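Local coordinates for protein 4-hydroxybenzoyl-CoA thioesterase (Pseudomonas sp. CBS3, PDB 1LO8) that hydrolyses 4-hydroxybenzoyl-CoA to 4-hydroxybenzoate and CoA, the last step in the degradation of 4-chlorobenzoate, at residues W30-S35 with E115-A120. Numbering follows the deposited sequence.
Sequences WLDAAS and EIRVFA. With 4CA (4-hydroxybenzyl coenzyme A), chain B.
A buried salt-bridge network lining the pocket for the benzyl ring of 4-hydroxybenzyl-CoA joins D32 of helix 25-41 to R117 and E115 of strand 107-123. R117 suits the centre because one planar cation offers N-H groups to two acids at once. With its chain extended from CG to NE, it reaches the helix and meets D32 end-on: NH2 lies 3.0 Å and NH1 3.1 Å from D32 OD1. The single oxygen takes both bonds, from NH2 on its anti lone pair and from NH1 nearly along the C-O bond; carboxylate and guanidinium planes are only 20° apart. D32 CG stands anti to its backbone N (chi1 -167°), which carries the carboxylate out to R117, while OD2 bonds to W23 of a second subunit. Side-on, R117 NE and NH2 both lie 2.7 Å from E115 OE1, an oxygen in the guanidinium plane but approached from one face of its own carboxylate; H96 also bonds to it. S35, small enough to fit against the flat cation, sets OG 3.2 Å off the guanidinium plane of R117, toward its rim, without bonding to NE; OG hydrogen-bonds to Q94. The aliphatic CB of L31 packs 3.6 Å from E115 OE2. Ligand C6B is 3.3 Å from D32 OD1 and also lies at the guanidinium edge of R117, whose NH1 bonds to the backbone oxygen of T59. A methionine in place of R117 would probably leave D32 and E115 without their shared counter-charge and D32 without its tie to the strand, the acids keeping W23 of the second subunit and H96 respectively. The two acids, bridged by one arginine, thus tie the central helix to the curved antiparallel sheet wrapped around it, the defining layout of the hot-dog fold.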
# COMPACT_ATOMS: atom_id res chain seq x y z
N TRP A 30 -5.95 -7.69 2.94
CA TRP A 30 -6.89 -8.73 2.50
C TRP A 30 -7.91 -9.12 3.59
O TRP A 30 -9.13 -9.36 3.35
CB TRP A 30 -6.10 -9.95 1.97
CG TRP A 30 -5.28 -9.56 0.80
CD1 TRP A 30 -5.62 -8.64 -0.13
CD2 TRP A 30 -3.95 -10.03 0.51
NE1 TRP A 30 -4.57 -8.51 -1.00
CE2 TRP A 30 -3.55 -9.37 -0.64
CE3 TRP A 30 -3.09 -10.93 1.11
CZ2 TRP A 30 -2.29 -9.58 -1.19
CZ3 TRP A 30 -1.88 -11.19 0.56
CH2 TRP A 30 -1.51 -10.53 -0.60
N LEU A 31 -7.40 -9.20 4.83
CA LEU A 31 -8.28 -9.52 5.95
C LEU A 31 -9.32 -8.41 6.10
O LEU A 31 -10.48 -8.66 6.45
CB LEU A 31 -7.53 -9.79 7.29
CG LEU A 31 -6.61 -11.03 7.30
CD1 LEU A 31 -6.13 -11.29 8.71
CD2 LEU A 31 -7.23 -12.32 6.76
N ASP A 32 -8.91 -7.17 5.84
CA ASP A 32 -9.87 -6.06 5.98
C ASP A 32 -10.93 -6.15 4.89
O ASP A 32 -12.10 -5.86 5.15
CB ASP A 32 -9.22 -4.67 5.85
CG ASP A 32 -10.21 -3.63 6.33
OD1 ASP A 32 -10.79 -3.71 7.41
OD2 ASP A 32 -10.39 -2.64 5.51
N ALA A 33 -10.52 -6.59 3.68
CA ALA A 33 -11.47 -6.76 2.58
C ALA A 33 -12.39 -7.94 2.85
O ALA A 33 -13.60 -7.90 2.55
CB ALA A 33 -10.79 -6.99 1.23
N ALA A 34 -11.81 -8.97 3.46
CA ALA A 34 -12.58 -10.16 3.80
C ALA A 34 -13.58 -9.89 4.91
O ALA A 34 -14.71 -10.43 4.99
CB ALA A 34 -11.57 -11.22 4.14
N SER A 35 -13.20 -8.96 5.78
CA SER A 35 -14.04 -8.57 6.86
C SER A 35 -15.30 -7.92 6.35
O SER A 35 -16.42 -8.25 6.75
CB SER A 35 -13.31 -7.59 7.75
OG SER A 35 -14.23 -6.99 8.63
N GLU A 115 -9.81 -11.01 14.65
CA GLU A 115 -9.93 -9.59 14.72
C GLU A 115 -11.06 -9.20 15.61
O GLU A 115 -12.15 -9.71 15.41
CB GLU A 115 -10.20 -8.91 13.35
CG GLU A 115 -8.99 -9.07 12.37
CD GLU A 115 -9.29 -8.39 11.08
OE1 GLU A 115 -10.43 -8.25 10.69
OE2 GLU A 115 -8.22 -8.03 10.40
N ILE A 116 -10.81 -8.29 16.54
CA ILE A 116 -11.85 -7.76 17.39
C ILE A 116 -12.16 -6.39 16.82
O ILE A 116 -11.29 -5.54 16.76
CB ILE A 116 -11.47 -7.72 18.86
CG1 ILE A 116 -11.10 -9.10 19.31
CG2 ILE A 116 -12.61 -7.20 19.74
CD1 ILE A 116 -10.98 -9.14 20.84
N ARG A 117 -13.41 -6.22 16.38
CA ARG A 117 -13.85 -4.99 15.78
C ARG A 117 -15.13 -4.51 16.42
O ARG A 117 -15.75 -5.21 17.20
CB ARG A 117 -14.11 -5.17 14.26
CG ARG A 117 -12.91 -5.60 13.39
CD ARG A 117 -13.36 -5.99 12.01
NE ARG A 117 -12.24 -6.32 11.12
CZ ARG A 117 -11.71 -5.45 10.27
NH1 ARG A 117 -12.11 -4.17 10.16
NH2 ARG A 117 -10.74 -5.85 9.49
N VAL A 118 -15.52 -3.29 16.10
CA VAL A 118 -16.77 -2.74 16.60
C VAL A 118 -17.46 -1.95 15.49
O VAL A 118 -16.80 -1.47 14.53
CB VAL A 118 -16.53 -1.74 17.74
CG1 VAL A 118 -15.67 -2.26 18.86
CG2 VAL A 118 -15.82 -0.50 17.16
N PHE A 119 -18.78 -1.76 15.63
CA PHE A 119 -19.53 -0.93 14.69
C PHE A 119 -19.31 0.47 15.23
O PHE A 119 -19.43 0.61 16.43
CB PHE A 119 -21.00 -1.24 14.69
CG PHE A 119 -21.21 -2.43 13.82
CD1 PHE A 119 -21.30 -2.29 12.43
CD2 PHE A 119 -21.27 -3.71 14.37
CE1 PHE A 119 -21.47 -3.40 11.61
CE2 PHE A 119 -21.42 -4.82 13.54
CZ PHE A 119 -21.53 -4.68 12.16
N ALA A 120 -18.93 1.44 14.40
CA ALA A 120 -18.65 2.75 14.93
C ALA A 120 -19.26 3.89 14.17
O ALA A 120 -19.55 3.86 12.98
CB ALA A 120 -17.17 3.07 14.96
N1A 4CA B . -9.61 -5.82 22.92
C2A 4CA B . -10.87 -6.38 22.89
N3A 4CA B . -12.02 -5.78 22.80
C4A 4CA B . -11.86 -4.45 22.74
C5A 4CA B . -10.68 -3.75 22.79
C6A 4CA B . -9.47 -4.49 22.86
N6A 4CA B . -8.26 -3.97 22.89
N7A 4CA B . -10.91 -2.38 22.72
C8A 4CA B . -12.25 -2.28 22.65
N9A 4CA B . -12.85 -3.50 22.71
C1D 4CA B . -14.25 -3.75 22.87
C2D 4CA B . -14.56 -3.00 24.14
O2D 4CA B . -14.42 -3.82 25.30
C3D 4CA B . -16.02 -2.74 24.02
O3D 4CA B . -16.71 -3.87 24.49
P3D 4CA B . -17.99 -4.46 25.00
O7A 4CA B . -17.66 -5.19 26.28
O8A 4CA B . -18.98 -3.33 25.21
O9A 4CA B . -18.56 -5.43 24.00
C4D 4CA B . -16.17 -2.46 22.55
O4D 4CA B . -14.94 -3.00 21.94
C5D 4CA B . -16.30 -0.96 22.38
O5D 4CA B . -15.17 -0.35 23.04
P1A 4CA B . -15.51 0.79 24.04
O1A 4CA B . -14.28 1.05 24.84
O2A 4CA B . -16.58 0.24 24.90
O3A 4CA B . -16.02 2.05 23.31
P2A 4CA B . -15.25 3.38 22.74
O4A 4CA B . -16.21 4.08 21.84
O5A 4CA B . -14.94 4.25 23.89
O6A 4CA B . -13.85 3.03 21.96
CBP 4CA B . -13.17 2.94 19.69
CCP 4CA B . -14.11 2.36 20.74
CDP 4CA B . -13.54 4.40 19.33
CEP 4CA B . -13.16 2.04 18.45
CAP 4CA B . -11.76 3.06 20.25
OAP 4CA B . -11.25 1.74 20.55
C9P 4CA B . -10.77 3.38 19.10
O9P 4CA B . -10.77 4.45 18.48
N8P 4CA B . -9.82 2.37 18.73
C7P 4CA B . -9.05 2.81 17.55
C6P 4CA B . -9.68 2.22 16.30
C5P 4CA B . -8.71 2.36 15.10
O5P 4CA B . -8.22 3.41 14.75
N4P 4CA B . -8.29 1.14 14.47
C3P 4CA B . -7.38 1.37 13.35
C2P 4CA B . -8.14 1.73 12.08
S1P 4CA B . -9.40 0.57 11.47
C1B 4CA B . -9.88 1.16 9.90
C2B 4CA B . -11.17 0.68 9.45
C3B 4CA B . -12.31 1.50 9.63
C4B 4CA B . -13.57 1.05 9.19
C5B 4CA B . -13.68 -0.21 8.56
O2B 4CA B . -14.88 -0.60 7.99
C6B 4CA B . -12.54 -1.05 8.44
C7B 4CA B . -11.27 -0.58 8.82